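Local coordinates for protein probable uracil-DNA glycosylase (Acanthamoeba polyphaga mimivirus, PDB 5X55) that belongs to the uracil-DNA glycosylase superfamily and has an alpha/beta fold with a four-stranded parallel sheet flanked by helices, at residues L127-F130 with W134-F137; D136-V141 with T145-L150; T226-I229 with H233-K236; V293-H298 with P343-V348. All coordinates share one frame; numbering follows the deposited sequence.

Interaction 1 of 4, residues L127-F130 with W134-F137; sequences LLLF and WFDF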
loop_
_atom_site.group_PDB
_atom_site.type_symbol
_atom_site.label_atom_id
_atom_site.label_comp_id
_atom_site.label_asym_id
_atom_site.label_seq_id
_atom_site.Cartn_x
_atom_site.Cartn_y
_atom_site.Cartn_z
ATOM N N LEU A 127 -5.775 11.930 14.168
ATOM C CA LEU A 127 -6.297 10.986 15.154
ATOM C C LEU A 127 -6.317 9.549 14.661
ATOM O O LEU A 127 -6.530 8.643 15.469
ATOM C CB LEU A 127 -7.711 11.373 15.574
ATOM C CG LEU A 127 -7.851 12.741 16.225
ATOM C CD1 LEU A 127 -9.295 12.934 16.660
ATOM C CD2 LEU A 127 -6.902 12.837 17.404
ATOM N N LEU A 128 -6.111 9.321 13.370
ATOM C CA LEU A 128 -6.056 7.986 12.802
ATOM C C LEU A 128 -4.639 7.425 12.753
ATOM O O LEU A 128 -4.439 6.302 12.279
ATOM C CB LEU A 128 -6.669 8.016 11.399
ATOM C CG LEU A 128 -8.076 8.604 11.448
ATOM C CD1 LEU A 128 -8.663 8.684 10.061
ATOM C CD2 LEU A 128 -8.953 7.770 12.388
ATOM N N LEU A 129 -3.664 8.169 13.250
ATOM C CA LEU A 129 -2.260 7.769 13.236
ATOM C C LEU A 129 -1.820 7.456 14.666
ATOM O O LEU A 129 -1.567 8.368 15.454
ATOM C CB LEU A 129 -1.430 8.884 12.619
ATOM C CG LEU A 129 0.044 8.590 12.409
ATOM C CD1 LEU A 129 0.216 7.460 11.402
ATOM C CD2 LEU A 129 0.689 9.875 11.950
ATOM N N PHE A 130 -1.708 6.161 14.991
ATOM C CA PHE A 130 -1.418 5.689 16.348
ATOM C C PHE A 130 0.065 5.427 16.611
ATOM O O PHE A 130 0.415 5.004 17.722
ATOM C CB PHE A 130 -2.202 4.400 16.640
ATOM C CG PHE A 130 -3.617 4.409 16.108
ATOM C CD1 PHE A 130 -4.449 5.524 16.289
ATOM C CD2 PHE A 130 -4.112 3.316 15.404
ATOM C CE1 PHE A 130 -5.768 5.539 15.801
ATOM C CE2 PHE A 130 -5.433 3.321 14.896
ATOM C CZ PHE A 130 -6.262 4.438 15.096
ATOM N N TRP A 134 5.743 8.503 13.393
ATOM C CA TRP A 134 5.304 9.198 12.191
ATOM C C TRP A 134 4.871 10.633 12.459
ATOM O O TRP A 134 4.622 11.376 11.498
ATOM C CB TRP A 134 4.148 8.440 11.519
ATOM C CG TRP A 134 4.564 7.183 10.778
ATOM C CD1 TRP A 134 4.453 5.891 11.216
ATOM C CD2 TRP A 134 5.143 7.109 9.457
ATOM N NE1 TRP A 134 4.928 5.020 10.254
ATOM C CE2 TRP A 134 5.358 5.744 9.169
ATOM C CE3 TRP A 134 5.506 8.063 8.502
ATOM C CZ2 TRP A 134 5.927 5.314 7.968
ATOM C CZ3 TRP A 134 6.062 7.629 7.288
ATOM C CH2 TRP A 134 6.265 6.270 7.036
ATOM N N PHE A 135 4.786 11.047 13.733
ATOM C CA PHE A 135 4.238 12.367 14.038
ATOM C C PHE A 135 5.063 13.469 13.380
ATOM O O PHE A 135 4.506 14.446 12.864
ATOM C CB PHE A 135 4.143 12.572 15.558
ATOM C CG PHE A 135 3.064 11.723 16.237
ATOM C CD1 PHE A 135 2.155 10.977 15.486
ATOM C CD2 PHE A 135 2.959 11.683 17.633
ATOM C CE1 PHE A 135 1.172 10.193 16.108
ATOM C CE2 PHE A 135 1.978 10.905 18.268
ATOM C CZ PHE A 135 1.082 10.157 17.508
ATOM N N ASP A 136 6.387 13.300 13.331
ATOM C CA ASP A 136 7.229 14.286 12.663
ATOM C C ASP A 136 6.836 14.423 11.201
ATOM O O ASP A 136 6.582 15.537 10.719
ATOM C CB ASP A 136 8.709 13.919 12.810
ATOM C CG ASP A 136 9.262 14.290 14.194
ATOM O OD1 ASP A 136 8.452 14.416 15.143
ATOM O OD2 ASP A 136 10.494 14.459 14.342
ATOM N N PHE A 137 6.719 13.297 10.490
ATOM C CA PHE A 137 6.251 13.389 9.114
ATOM C C PHE A 137 4.897 14.072 9.071
ATOM O O PHE A 137 4.678 14.988 8.267
ATOM C CB PHE A 137 6.179 12.008 8.463
ATOM C CG PHE A 137 5.320 11.973 7.237
ATOM C CD1 PHE A 137 5.765 12.527 6.041
ATOM C CD2 PHE A 137 4.065 11.405 7.276
ATOM C CE1 PHE A 137 4.984 12.504 4.912
ATOM C CE2 PHE A 137 3.272 11.384 6.154
ATOM C CZ PHE A 137 3.735 11.940 4.958
#

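Interaction 2 of 4, residues D136-V141 with T145-L150; sequences DFFKYV and TYFPQL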
loop_
_atom_site.group_PDB
_atom_site.type_symbol
_atom_site.label_atom_id
_atom_site.label_comp_id
_atom_site.label_asym_id
_atom_site.label_seq_id
_atom_site.Cartn_x
_atom_site.Cartn_y
_atom_site.Cartn_z
ATOM N N ASP A 136 6.387 13.300 13.331
ATOM C CA ASP A 136 7.229 14.286 12.663
ATOM C C ASP A 136 6.836 14.423 11.201
ATOM O O ASP A 136 6.582 15.537 10.719
ATOM C CB ASP A 136 8.709 13.919 12.810
ATOM C CG ASP A 136 9.262 14.290 14.194
ATOM O OD1 ASP A 136 8.452 14.416 15.143
ATOM O OD2 ASP A 136 10.494 14.459 14.342
ATOM N N PHE A 137 6.719 13.297 10.490
ATOM C CA PHE A 137 6.251 13.389 9.114
ATOM C C PHE A 137 4.897 14.072 9.071
ATOM O O PHE A 137 4.678 14.988 8.267
ATOM C CB PHE A 137 6.179 12.008 8.463
ATOM C CG PHE A 137 5.320 11.973 7.237
ATOM C CD1 PHE A 137 5.765 12.527 6.041
ATOM C CD2 PHE A 137 4.065 11.405 7.276
ATOM C CE1 PHE A 137 4.984 12.504 4.912
ATOM C CE2 PHE A 137 3.272 11.384 6.154
ATOM C CZ PHE A 137 3.735 11.940 4.958
ATOM N N PHE A 138 4.000 13.694 9.984
ATOM C CA PHE A 138 2.667 14.266 9.925
ATOM C C PHE A 138 2.705 15.757 10.236
ATOM O O PHE A 138 1.975 16.539 9.616
ATOM C CB PHE A 138 1.725 13.509 10.863
ATOM C CG PHE A 138 0.348 13.387 10.317
ATOM C CD1 PHE A 138 -0.564 14.418 10.462
ATOM C CD2 PHE A 138 -0.022 12.265 9.601
ATOM C CE1 PHE A 138 -1.833 14.315 9.929
ATOM C CE2 PHE A 138 -1.277 12.149 9.068
ATOM C CZ PHE A 138 -2.187 13.175 9.226
ATOM N N LYS A 139 3.614 16.178 11.122
ATOM C CA LYS A 139 3.738 17.604 11.405
ATOM C C LYS A 139 4.191 18.361 10.160
ATOM O O LYS A 139 3.742 19.485 9.908
ATOM C CB LYS A 139 4.704 17.815 12.573
ATOM C CG LYS A 139 5.061 19.266 12.863
ATOM C CD LYS A 139 6.055 19.357 14.023
ATOM C CE LYS A 139 6.591 20.771 14.214
ATOM N NZ LYS A 139 7.757 20.791 15.149
ATOM N N TYR A 140 5.039 17.737 9.340
ATOM C CA TYR A 140 5.441 18.379 8.092
ATOM C C TYR A 140 4.272 18.465 7.117
ATOM O O TYR A 140 4.144 19.448 6.375
ATOM C CB TYR A 140 6.613 17.628 7.457
ATOM C CG TYR A 140 6.931 18.087 6.044
ATOM C CD1 TYR A 140 7.650 19.263 5.814
ATOM C CD2 TYR A 140 6.526 17.338 4.940
ATOM C CE1 TYR A 140 7.948 19.688 4.517
ATOM C CE2 TYR A 140 6.817 17.758 3.636
ATOM C CZ TYR A 140 7.529 18.933 3.435
ATOM O OH TYR A 140 7.812 19.350 2.145
ATOM N N VAL A 141 3.398 17.460 7.115
ATOM C CA VAL A 141 2.358 17.433 6.096
ATOM C C VAL A 141 1.247 18.425 6.422
ATOM O O VAL A 141 0.710 19.077 5.515
ATOM C CB VAL A 141 1.843 15.993 5.925
ATOM C CG1 VAL A 141 0.456 15.984 5.379
ATOM C CG2 VAL A 141 2.758 15.253 4.976
ATOM N N THR A 145 -0.121 23.638 2.281
ATOM C CA THR A 145 -1.413 24.262 2.002
ATOM C C THR A 145 -2.437 23.253 1.490
ATOM O O THR A 145 -3.637 23.458 1.688
ATOM C CB THR A 145 -1.262 25.427 1.016
ATOM O OG1 THR A 145 -0.882 24.941 -0.279
ATOM C CG2 THR A 145 -0.214 26.421 1.514
ATOM N N TYR A 146 -2.003 22.150 0.865
ATOM C CA TYR A 146 -2.984 21.174 0.394
ATOM C C TYR A 146 -3.696 20.441 1.543
ATOM O O TYR A 146 -4.811 19.948 1.351
ATOM C CB TYR A 146 -2.320 20.161 -0.566
ATOM C CG TYR A 146 -1.389 19.157 0.112
ATOM C CD1 TYR A 146 -1.900 18.088 0.852
ATOM C CD2 TYR A 146 -0.011 19.287 0.025
ATOM C CE1 TYR A 146 -1.066 17.183 1.493
ATOM C CE2 TYR A 146 0.835 18.378 0.658
ATOM C CZ TYR A 146 0.290 17.324 1.387
ATOM O OH TYR A 146 1.107 16.430 2.023
ATOM N N PHE A 147 -3.092 20.361 2.733
ATOM C CA PHE A 147 -3.633 19.459 3.753
ATOM C C PHE A 147 -5.026 19.844 4.247
ATOM O O PHE A 147 -5.890 18.948 4.362
ATOM C CB PHE A 147 -2.648 19.336 4.914
ATOM C CG PHE A 147 -3.050 18.313 5.919
ATOM C CD1 PHE A 147 -2.722 16.986 5.734
ATOM C CD2 PHE A 147 -3.772 18.672 7.039
ATOM C CE1 PHE A 147 -3.088 16.038 6.653
ATOM C CE2 PHE A 147 -4.147 17.729 7.952
ATOM C CZ PHE A 147 -3.806 16.410 7.763
ATOM N N PRO A 148 -5.320 21.108 4.581
ATOM C CA PRO A 148 -6.724 21.454 4.861
ATOM C C PRO A 148 -7.641 21.144 3.704
ATOM O O PRO A 148 -8.788 20.752 3.937
ATOM C CB PRO A 148 -6.672 22.958 5.162
ATOM C CG PRO A 148 -5.301 23.176 5.681
ATOM C CD PRO A 148 -4.423 22.248 4.858
ATOM N N GLN A 149 -7.176 21.281 2.457
ATOM C CA GLN A 149 -8.021 20.892 1.332
ATOM C C GLN A 149 -8.356 19.407 1.390
ATOM O O GLN A 149 -9.501 19.012 1.139
ATOM C CB GLN A 149 -7.348 21.239 0.007
ATOM C CG GLN A 149 -7.348 22.727 -0.316
ATOM C CD GLN A 149 -6.290 23.109 -1.349
ATOM O OE1 GLN A 149 -5.951 22.322 -2.242
ATOM N NE2 GLN A 149 -5.764 24.324 -1.229
ATOM N N LEU A 150 -7.370 18.569 1.726
ATOM C CA LEU A 150 -7.613 17.133 1.823
ATOM C C LEU A 150 -8.663 16.826 2.890
ATOM O O LEU A 150 -9.660 16.125 2.636
ATOM C CB LEU A 150 -6.289 16.428 2.115
ATOM C CG LEU A 150 -6.319 14.962 2.537
ATOM C CD1 LEU A 150 -6.873 14.135 1.421
ATOM C CD2 LEU A 150 -4.913 14.486 2.930
#

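Interaction 3 of 4, residues T226-I229 with H233-K236; sequences TNLI and HMRK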
loop_
_atom_site.group_PDB
_atom_site.type_symbol
_atom_site.label_atom_id
_atom_site.label_comp_id
_atom_site.label_asym_id
_atom_site.label_seq_id
_atom_site.Cartn_x
_atom_site.Cartn_y
_atom_site.Cartn_z
ATOM N N THR A 226 1.439 -17.113 -6.803
ATOM C CA THR A 226 1.947 -17.962 -7.880
ATOM C C THR A 226 3.411 -17.650 -8.175
ATOM O O THR A 226 4.218 -18.559 -8.371
ATOM C CB THR A 226 1.081 -17.780 -9.143
ATOM O OG1 THR A 226 -0.241 -18.285 -8.903
ATOM C CG2 THR A 226 1.677 -18.499 -10.371
ATOM N N ASN A 227 3.766 -16.360 -8.210
ATOM C CA ASN A 227 5.157 -15.966 -8.421
ATOM C C ASN A 227 6.054 -16.445 -7.280
ATOM O O ASN A 227 7.169 -16.936 -7.518
ATOM C CB ASN A 227 5.246 -14.441 -8.579
ATOM C CG ASN A 227 6.643 -13.965 -8.916
ATOM O OD1 ASN A 227 7.469 -13.729 -8.030
ATOM N ND2 ASN A 227 6.919 -13.824 -10.206
ATOM N N LEU A 228 5.599 -16.309 -6.030
ATOM C CA LEU A 228 6.410 -16.804 -4.910
ATOM C C LEU A 228 6.653 -18.305 -5.023
ATOM O O LEU A 228 7.766 -18.781 -4.769
ATOM C CB LEU A 228 5.747 -16.469 -3.578
ATOM C CG LEU A 228 5.855 -14.995 -3.161
ATOM C CD1 LEU A 228 4.642 -14.577 -2.350
ATOM C CD2 LEU A 228 7.140 -14.780 -2.354
ATOM N N ILE A 229 5.622 -19.065 -5.417
ATOM C CA ILE A 229 5.770 -20.510 -5.589
ATOM C C ILE A 229 6.773 -20.817 -6.704
ATOM O O ILE A 229 7.683 -21.643 -6.541
ATOM C CB ILE A 229 4.390 -21.151 -5.850
ATOM C CG1 ILE A 229 3.591 -21.222 -4.541
ATOM C CG2 ILE A 229 4.529 -22.559 -6.432
ATOM C CD1 ILE A 229 2.093 -21.152 -4.722
ATOM N N HIS A 233 10.018 -19.472 -3.089
ATOM C CA HIS A 233 9.919 -18.736 -1.833
ATOM C C HIS A 233 8.777 -19.234 -0.972
ATOM O O HIS A 233 8.630 -18.779 0.165
ATOM C CB HIS A 233 9.735 -17.247 -2.121
ATOM C CG HIS A 233 10.813 -16.683 -2.989
ATOM N ND1 HIS A 233 12.126 -16.584 -2.575
ATOM C CD2 HIS A 233 10.781 -16.221 -4.260
ATOM C CE1 HIS A 233 12.852 -16.069 -3.549
ATOM N NE2 HIS A 233 12.060 -15.836 -4.581
ATOM N N MET A 234 7.996 -20.176 -1.494
ATOM C CA MET A 234 6.727 -20.639 -0.962
ATOM C C MET A 234 6.388 -21.912 -1.716
ATOM O O MET A 234 6.700 -22.038 -2.902
ATOM C CB MET A 234 5.645 -19.562 -1.149
ATOM C CG MET A 234 4.212 -19.981 -0.897
ATOM S SD MET A 234 3.100 -18.547 -1.068
ATOM C CE MET A 234 3.673 -17.577 0.340
ATOM N N ARG A 235 5.803 -22.875 -1.017
ATOM C CA ARG A 235 5.474 -24.134 -1.659
ATOM C C ARG A 235 3.997 -24.314 -1.932
ATOM O O ARG A 235 3.648 -25.067 -2.841
ATOM C CB ARG A 235 5.982 -25.315 -0.825
ATOM C CG ARG A 235 7.459 -25.498 -0.991
ATOM C CD ARG A 235 7.978 -26.497 -0.035
ATOM N NE ARG A 235 8.365 -27.697 -0.754
ATOM C CZ ARG A 235 9.596 -27.934 -1.179
ATOM N NH1 ARG A 235 10.569 -27.057 -0.971
ATOM N NH2 ARG A 235 9.843 -29.044 -1.832
ATOM N N LYS A 236 3.128 -23.638 -1.191
ATOM C CA LYS A 236 1.697 -23.729 -1.434
ATOM C C LYS A 236 1.073 -22.375 -1.132
ATOM O O LYS A 236 1.456 -21.725 -0.161
ATOM C CB LYS A 236 1.057 -24.829 -0.577
ATOM C CG LYS A 236 -0.256 -25.317 -1.130
ATOM C CD LYS A 236 -0.514 -26.756 -0.729
ATOM C CE LYS A 236 0.613 -27.679 -1.204
ATOM N NZ LYS A 236 0.389 -29.084 -0.714
HETATM O O HOH W 1 7.613 -23.472 -4.831
#

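Interaction 4 of 4, residues V293-H298 with P343-V348; sequences VAWGAH and PSFNSV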
loop_
_atom_site.group_PDB
_atom_site.type_symbol
_atom_site.label_atom_id
_atom_site.label_comp_id
_atom_site.label_asym_id
_atom_site.label_seq_id
_atom_site.Cartn_x
_atom_site.Cartn_y
_atom_site.Cartn_z
ATOM N N VAL A 293 9.457 -1.476 -5.067
ATOM C CA VAL A 293 8.925 -2.444 -6.019
ATOM C C VAL A 293 7.816 -1.761 -6.802
ATOM O O VAL A 293 6.809 -1.337 -6.217
ATOM C CB VAL A 293 8.405 -3.696 -5.301
ATOM C CG1 VAL A 293 7.815 -4.647 -6.289
ATOM C CG2 VAL A 293 9.512 -4.346 -4.532
ATOM N N ALA A 294 8.000 -1.642 -8.121
ATOM C CA ALA A 294 7.069 -0.930 -8.992
ATOM C C ALA A 294 6.352 -1.938 -9.892
ATOM O O ALA A 294 6.906 -2.401 -10.893
ATOM C CB ALA A 294 7.799 0.132 -9.816
ATOM N N TRP A 295 5.113 -2.274 -9.537
ATOM C CA TRP A 295 4.293 -3.167 -10.339
ATOM C C TRP A 295 3.272 -2.326 -11.123
ATOM O O TRP A 295 2.302 -1.811 -10.549
ATOM C CB TRP A 295 3.614 -4.195 -9.443
ATOM C CG TRP A 295 4.536 -5.210 -8.770
ATOM C CD1 TRP A 295 5.762 -5.651 -9.202
ATOM C CD2 TRP A 295 4.267 -5.915 -7.540
ATOM N NE1 TRP A 295 6.268 -6.592 -8.314
ATOM C CE2 TRP A 295 5.369 -6.766 -7.291
ATOM C CE3 TRP A 295 3.196 -5.908 -6.633
ATOM C CZ2 TRP A 295 5.434 -7.590 -6.175
ATOM C CZ3 TRP A 295 3.261 -6.744 -5.515
ATOM C CH2 TRP A 295 4.377 -7.565 -5.297
ATOM N N GLY A 296 3.485 -2.197 -12.435
ATOM C CA GLY A 296 2.631 -1.385 -13.273
ATOM C C GLY A 296 3.165 0.028 -13.471
ATOM O O GLY A 296 4.075 0.503 -12.782
ATOM N N ALA A 297 2.565 0.715 -14.444
ATOM C CA ALA A 297 3.095 1.999 -14.903
ATOM C C ALA A 297 2.888 3.107 -13.876
ATOM O O ALA A 297 3.760 3.965 -13.689
ATOM C CB ALA A 297 2.445 2.372 -16.238
ATOM N N HIS A 298 1.746 3.099 -13.196
ATOM C CA HIS A 298 1.470 4.097 -12.168
ATOM C C HIS A 298 2.476 4.024 -11.010
ATOM O O HIS A 298 3.054 5.042 -10.598
ATOM C CB HIS A 298 0.040 3.903 -11.657
ATOM C CG HIS A 298 -0.283 4.774 -10.494
ATOM N ND1 HIS A 298 -0.532 6.122 -10.630
ATOM C CD2 HIS A 298 -0.307 4.514 -9.165
ATOM C CE1 HIS A 298 -0.735 6.650 -9.435
ATOM N NE2 HIS A 298 -0.610 5.696 -8.530
ATOM N N PRO A 343 9.746 -6.086 -18.015
ATOM C CA PRO A 343 9.263 -7.465 -18.166
ATOM C C PRO A 343 7.917 -7.695 -17.498
ATOM O O PRO A 343 7.450 -6.906 -16.673
ATOM C CB PRO A 343 10.358 -8.300 -17.487
ATOM C CG PRO A 343 11.064 -7.342 -16.568
ATOM C CD PRO A 343 11.027 -6.019 -17.283
ATOM N N SER A 344 7.294 -8.810 -17.880
ATOM C CA SER A 344 6.038 -9.224 -17.277
ATOM C C SER A 344 6.236 -9.639 -15.818
ATOM O O SER A 344 7.287 -10.153 -15.423
ATOM C CB SER A 344 5.419 -10.390 -18.051
ATOM O OG SER A 344 6.189 -11.560 -17.901
ATOM N N PHE A 345 5.182 -9.437 -15.029
ATOM C CA PHE A 345 5.235 -9.757 -13.611
ATOM C C PHE A 345 5.664 -11.198 -13.377
ATOM O O PHE A 345 6.522 -11.465 -12.528
ATOM C CB PHE A 345 3.870 -9.504 -12.963
ATOM C CG PHE A 345 3.839 -9.853 -11.497
ATOM C CD1 PHE A 345 3.535 -11.154 -11.078
ATOM C CD2 PHE A 345 4.176 -8.893 -10.543
ATOM C CE1 PHE A 345 3.538 -11.472 -9.724
ATOM C CE2 PHE A 345 4.188 -9.201 -9.193
ATOM C CZ PHE A 345 3.858 -10.489 -8.779
ATOM N N ASN A 346 5.070 -12.143 -14.103
ATOM C CA ASN A 346 5.309 -13.543 -13.771
ATOM C C ASN A 346 6.669 -14.055 -14.237
ATOM O O ASN A 346 6.997 -15.207 -13.954
ATOM C CB ASN A 346 4.183 -14.451 -14.314
ATOM C CG ASN A 346 4.065 -14.456 -15.845
ATOM O OD1 ASN A 346 4.840 -13.821 -16.567
ATOM N ND2 ASN A 346 3.078 -15.201 -16.340
ATOM N N SER A 347 7.473 -13.233 -14.907
ATOM C CA SER A 347 8.799 -13.647 -15.346
ATOM C C SER A 347 9.925 -13.141 -14.446
ATOM O O SER A 347 11.068 -13.565 -14.628
ATOM C CB SER A 347 9.054 -13.174 -16.789
ATOM O OG SER A 347 9.345 -11.786 -16.821
ATOM N N VAL A 348 9.638 -12.254 -13.487
ATOM C CA VAL A 348 10.650 -11.650 -12.622
ATOM C C VAL A 348 10.585 -12.306 -11.257
ATOM O O VAL A 348 9.496 -12.585 -10.734
ATOM C CB VAL A 348 10.447 -10.125 -12.489
ATOM C CG1 VAL A 348 11.512 -9.513 -11.577
ATOM C CG2 VAL A 348 10.441 -9.444 -13.846
#

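Interaction 1 of 4, residues L127-F130 with W134-F137
L129 meets W134 with its isobutyl end alone and F135 with both that end and its carbonyl oxygen. Just before it, the L128 carbonyl turns back over the F130 ring, with O 3.8 Å above the plane of that ring and over its centre. The same L128 O accepts a hydrogen bond from the side-chain amide of N176, and F130 N donates to the oxygen of that amide, so one asparagine grips the backbone on both sides of L129.

At L129, CB points toward 134-137, and CG lies anti to the backbone N (chi1 -175°), which brings both methyls against W134 CB. CD2 lies 3.8 Å from W134 CB and 4.0 Å from F135 CD1, while CD1 is 4.1 Å from W134 CB. The L129 and W134 side chains cross at about a right angle. The indole itself leads off elsewhere: its NE1 bonds to L178 O, and M175, P180, I183, L279 and L283 touch its side chain. L129 and F135 instead run past each other in opposite directions. L129 O sits in the plane of the phenyl ring, at its edge, 3.4 Å from F135 CE1, and K126 makes a cation-pi contact with the same ring.

F130, which follows, points away and meets Y101. With 175 Å² buried, this is a compact loop-to-helix packing, in which the chain leading into helix 135-142 folds against the beginning of that helix.

Interaction 2 of 4, residues D136-V141 with T145-L150
F138 and F147 meet obliquely, with their ring planes at 85° and their centroids 5.6 Å apart. The touching atoms are at the far ends of the rings, with F138 CE1 3.6 Å from F147 CZ.

V141 touches both F147 and Y146. Its CG1 is 3.4 Å from F147 CD1, where the two side chains cross at about a right angle, and 3.4 Å from Y146 OH. CG2 adds a contact of 3.6 Å to Y146 OH. At F147, CG is anti to the backbone N (chi1 -173°), which lays the ring across V141 to F138. Separately, the backbones come close enough here to put F147 CB 3.4 Å from V141 O. The Y146 hydroxyl, though pressed against both valine methyls, has a polar partner outside the pair: it hydrogen-bonds D278 OD2.

The axes of helices 135-142 and 146-159, taken over these segments, lie at 95° and approach to 11.5 Å, so two consecutive helices joined by a short turn meet nearly perpendicular. Helix 273-286 also packs on this corner, F275 touching V141 and S274 touching Y146, while L129 from the preceding loop touches F138.

Interaction 3 of 4, residues T226-I229 with H233-K236
One backbone hydrogen bond joins the segments: H233 N donates to L228 O over 2.9 Å, with 153° at the hydrogen. It spans five residues, one more than an alpha-helical bond, and is the 6→1 type known from Schellman motifs, although this bond alone does not establish the full motif. A second backbone link is a CA-H...O contact, nearly straight at 171°, in which I229 CA lies 3.2 Å from M234 O. A water also donates to both I229 O (2.5 Å) and M234 O (2.6 Å); both distances are short, so the bridge is best taken as approximate.

The arrangement is thus the C-terminal end of helix 219-230, where the chain leaving the helix passes crosswise over its last turn.

The apolar contacts lie beside this backbone frame. L228 reaches M234 through CB, 3.9 Å from M234 CB, and through CD1, 4.1 Å from M234 CE; a bend at chi3 (-66°) sets that methyl against L228 CD1. L228 CD2 packs on H233 CB at 3.6 Å, the two side chains crossing at about a right angle. The H233 imidazole continues beyond to bond D349 OD1 through NE2. I229 CG1 lies 3.9 Å from M234 CG, and its CD1 extends to the backbone of K236.

Interaction 4 of 4, residues V293-H298 with P343-V348
F345 presents its ring edge to one face of the W295 indole in a T-shaped (edge-to-face) pair. The planes stand at 78°, and the centroid of the five-membered ring is 4.8 Å from that of the phenyl. The closest approach is tight: F345 CE2 is 3.3 Å from W295 CE2, sitting over the indole but offset toward the rim. From there F345 CE2 is also 3.5 Å from W295 NE1, while CD2 of the phenyl lies 3.9 Å from W295 CD1. With F345 CG anti to the backbone N (chi1 178°), the ring is carried out to W295, and chi2 (-88°) turns its edge to the indole.

On the opposite face V293 CG1, from the same strand as W295, lies 3.2 Å above the indole plane and off toward the rim. The turn that carries F345 is tied by its own bonds. S344 O accepts two bonds from the same face of its plane, from S347 OG (3.0 Å) and from S347 N (3.1 Å), and S344 OG donates to N346 OD1. Outside the segments, F345 N bonds S317 OG and F345 O bonds H350 NE2.

The H350 ring stacks on F345 and meets W295 edge-to-face, so F345, H350 and W295 contact one another pairwise, and F209 meets W295 edge-to-face. Strand 291-295 lies between strands 185-189 and 312-316 of the parallel sheet, and W295 at its end meets, through F345, the 3-10 turn ahead of helix 350-360, while I224 of helix 219-230 touches both W295 and F345.

The four contacts form two pairs on opposite sides of the chain's centre. Interactions 1 and 2 share D136 and F137 on helix 135-142, have centres 11 Å apart, and touch directly where L129 CD2 lies 3.4 Å from F138 CD2, so L129 of interaction 1 also packs on F138 of interaction 2. Interactions 3 and 4, with centres 17 Å apart, are joined by a probable hydrogen bond from N227 ND2 to V348 O (2.9 Å), tying helix 219-230 to the turn that carries F345. Between the pairs there is no touch: nearest atoms are about 14 Å apart for interactions 2 and 4, and about 27 Å for interactions 2 and 3.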